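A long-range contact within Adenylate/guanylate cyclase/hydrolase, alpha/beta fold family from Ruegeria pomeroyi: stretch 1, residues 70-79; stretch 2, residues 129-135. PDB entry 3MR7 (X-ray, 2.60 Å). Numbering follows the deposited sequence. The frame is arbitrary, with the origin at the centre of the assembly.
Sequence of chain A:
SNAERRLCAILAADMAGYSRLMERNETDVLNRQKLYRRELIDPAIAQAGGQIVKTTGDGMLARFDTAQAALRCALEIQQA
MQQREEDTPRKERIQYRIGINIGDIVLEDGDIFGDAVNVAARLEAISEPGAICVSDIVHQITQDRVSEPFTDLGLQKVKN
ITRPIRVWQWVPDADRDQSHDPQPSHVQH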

# COMPACT_ATOMS: atom_id res chain seq x y z
N ALA A 70 -16.23 -13.39 7.62
CA ALA A 70 -15.31 -12.37 7.17
C ALA A 70 -15.06 -12.55 5.68
O ALA A 70 -15.13 -11.58 4.91
CB ALA A 70 -13.99 -12.45 7.94
N LEU A 71 -14.80 -13.78 5.27
CA LEU A 71 -14.40 -14.02 3.89
C LEU A 71 -15.53 -13.84 2.89
O LEU A 71 -15.33 -13.22 1.85
CB LEU A 71 -13.70 -15.38 3.73
CG LEU A 71 -13.11 -15.62 2.33
CD1 LEU A 71 -12.30 -14.41 1.87
CD2 LEU A 71 -12.24 -16.87 2.31
N ARG A 72 -16.72 -14.35 3.19
CA ARG A 72 -17.83 -14.17 2.26
C ARG A 72 -18.17 -12.70 2.17
O ARG A 72 -18.60 -12.18 1.13
CB ARG A 72 -19.06 -14.93 2.71
CG ARG A 72 -18.89 -16.43 2.66
CD ARG A 72 -19.98 -17.08 3.49
NE ARG A 72 -20.06 -18.53 3.29
CZ ARG A 72 -21.07 -19.27 3.74
NH1 ARG A 72 -22.08 -18.70 4.39
NH2 ARG A 72 -21.09 -20.57 3.52
N CYS A 73 -17.98 -12.01 3.28
CA CYS A 73 -18.26 -10.59 3.30
C CYS A 73 -17.33 -9.86 2.32
O CYS A 73 -17.79 -9.06 1.50
CB CYS A 73 -18.15 -10.08 4.72
SG CYS A 73 -18.34 -8.34 4.93
N ALA A 74 -16.03 -10.15 2.40
CA ALA A 74 -15.04 -9.54 1.48
C ALA A 74 -15.27 -9.95 0.02
O ALA A 74 -15.09 -9.17 -0.91
CB ALA A 74 -13.59 -9.89 1.90
N LEU A 75 -15.63 -11.21 -0.18
CA LEU A 75 -15.87 -11.66 -1.52
C LEU A 75 -17.11 -10.95 -2.07
O LEU A 75 -17.14 -10.59 -3.24
CB LEU A 75 -16.02 -13.17 -1.51
CG LEU A 75 -14.69 -13.92 -1.49
CD1 LEU A 75 -14.95 -15.38 -1.23
CD2 LEU A 75 -13.96 -13.74 -2.80
N GLU A 76 -18.11 -10.74 -1.22
CA GLU A 76 -19.37 -10.08 -1.58
C GLU A 76 -19.11 -8.67 -2.04
O GLU A 76 -19.57 -8.23 -3.10
CB GLU A 76 -20.32 -10.04 -0.39
CG GLU A 76 -21.74 -9.63 -0.74
CD GLU A 76 -22.65 -9.39 0.49
OE1 GLU A 76 -22.40 -9.99 1.57
OE2 GLU A 76 -23.63 -8.61 0.37
N ILE A 77 -18.36 -7.96 -1.20
CA ILE A 77 -17.88 -6.63 -1.52
C ILE A 77 -17.05 -6.52 -2.81
O ILE A 77 -17.38 -5.73 -3.68
CB ILE A 77 -17.07 -6.09 -0.34
CG1 ILE A 77 -17.97 -6.01 0.89
CG2 ILE A 77 -16.47 -4.71 -0.69
CD1 ILE A 77 -17.28 -5.48 2.11
N GLN A 78 -15.97 -7.29 -2.91
CA GLN A 78 -15.06 -7.22 -4.04
C GLN A 78 -15.71 -7.63 -5.36
O GLN A 78 -15.47 -7.02 -6.39
CB GLN A 78 -13.81 -8.06 -3.78
CG GLN A 78 -12.99 -7.56 -2.63
CD GLN A 78 -12.53 -6.12 -2.86
OE1 GLN A 78 -13.35 -5.22 -3.09
NE2 GLN A 78 -11.20 -5.90 -2.80
N GLN A 79 -16.56 -8.64 -5.34
CA GLN A 79 -17.31 -9.01 -6.55
C GLN A 79 -18.34 -7.97 -7.01
O GLN A 79 -18.61 -7.84 -8.22
CB GLN A 79 -17.98 -10.36 -6.37
CG GLN A 79 -17.01 -11.52 -6.27
CD GLN A 79 -17.66 -12.72 -5.64
OE1 GLN A 79 -18.83 -12.66 -5.23
NE2 GLN A 79 -16.92 -13.81 -5.54
N PRO A 129 -5.08 -4.31 -5.52
CA PRO A 129 -6.34 -3.57 -5.53
C PRO A 129 -7.43 -4.43 -6.10
O PRO A 129 -7.22 -5.10 -7.11
CB PRO A 129 -6.04 -2.40 -6.46
CG PRO A 129 -4.54 -2.21 -6.35
CD PRO A 129 -4.02 -3.61 -6.27
N GLY A 130 -8.58 -4.42 -5.43
CA GLY A 130 -9.72 -5.20 -5.83
C GLY A 130 -9.69 -6.65 -5.38
O GLY A 130 -10.63 -7.36 -5.64
N ALA A 131 -8.63 -7.05 -4.69
CA ALA A 131 -8.41 -8.42 -4.31
C ALA A 131 -8.60 -8.56 -2.82
O ALA A 131 -8.99 -7.63 -2.17
CB ALA A 131 -6.99 -8.84 -4.70
N ILE A 132 -8.32 -9.75 -2.30
CA ILE A 132 -8.42 -10.03 -0.89
C ILE A 132 -7.21 -10.87 -0.50
O ILE A 132 -6.97 -11.90 -1.11
CB ILE A 132 -9.62 -10.91 -0.59
CG1 ILE A 132 -10.90 -10.33 -1.14
CG2 ILE A 132 -9.74 -11.12 0.89
CD1 ILE A 132 -12.11 -11.17 -0.83
N CYS A 133 -6.45 -10.45 0.51
CA CYS A 133 -5.34 -11.26 1.02
C CYS A 133 -5.68 -11.81 2.39
O CYS A 133 -6.14 -11.07 3.25
CB CYS A 133 -4.06 -10.44 1.11
SG CYS A 133 -3.21 -10.28 -0.45
N VAL A 134 -5.48 -13.10 2.59
CA VAL A 134 -5.79 -13.72 3.88
C VAL A 134 -4.57 -14.44 4.40
O VAL A 134 -3.75 -14.95 3.64
CB VAL A 134 -6.94 -14.71 3.75
CG1 VAL A 134 -7.96 -14.15 2.78
CG2 VAL A 134 -6.42 -16.08 3.26
N SER A 135 -4.41 -14.48 5.71
CA SER A 135 -3.26 -15.18 6.23
C SER A 135 -3.50 -16.67 5.98
O SER A 135 -4.62 -17.08 5.64
CB SER A 135 -3.11 -14.93 7.72
OG SER A 135 -4.17 -15.56 8.41

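A single buried glutamine supplies the one hydrogen bond of a contact whose other side-chain packing is apolar. Gln78 NE2 donates to the backbone oxygen Ala131 O at 2.9 Å, with an N-H...O angle of 161°, close to linear. The acceptor lies in the loop just before the strand, so the bond fastens the helix to the point where the strand begins. The side chain bends to get there. Its chi1 and chi2 are both m, which carries the amide across to the loop backbone. Gln78 NE2 lies 3.2 Å from Gly130 O, but the angle there is too poor for a hydrogen bond. NE2 has a further hydrogen bond elsewhere in the structure. A long side chain ending in an amide suits this place, since it can cross the gap and satisfy a carbonyl in a buried setting.

Gly130 packs against this amide, with Gly130 C 3.1 Å from Gln78 NE2. Its phi of 83° is one that glycine adopts readily, and this by itself favours glycine here. Ala131 turns its CB away from the helix and takes part through its backbone.

The apolar part centres on Ile132, the first residue of the strand. It has the largest area covered by the other stretch, 91 Å². Its CB points toward the helix, and with chi1 m and chi2 t the chain extends so that CD1 reaches the helix surface. Ile132 CD1 lies 3.4 Å from Ala74 CB, 3.7 Å from Leu75 CD2, 4.2 Å from Leu71 CD1 and 3.6 Å from the backbone Leu75 N. Ile132 CG1 packs 3.8 Å from Gln78 CG, so the aliphatic part of the glutamine joins the apolar surface.

Ala74 faces the strand directly. Its small side chain lets the isoleucine tip come close to the helix backbone. Leu71 and Leu75 leave the helix sideways, but their ends come nearer to the strand. Val134 also points toward the helix and extends the packing, with Val134 CG1 4.4 Å from Leu71 CD1. Between Ile132 and Val134, Cys133 makes no contact with the helix, as the alternation of a strand would suggest.

The helix and strand run nearly antiparallel, at 165°, and their axes approach to 10.0 Å. Leu71, Ala74 and Gln78 therefore lie nearest Val134, Ile132 and Gly130 in turn. The spacing of three and four residues keeps them on one side of the helix. Arg72 and Glu76 point away and are exposed. The two stretches bury 286 Å² in all.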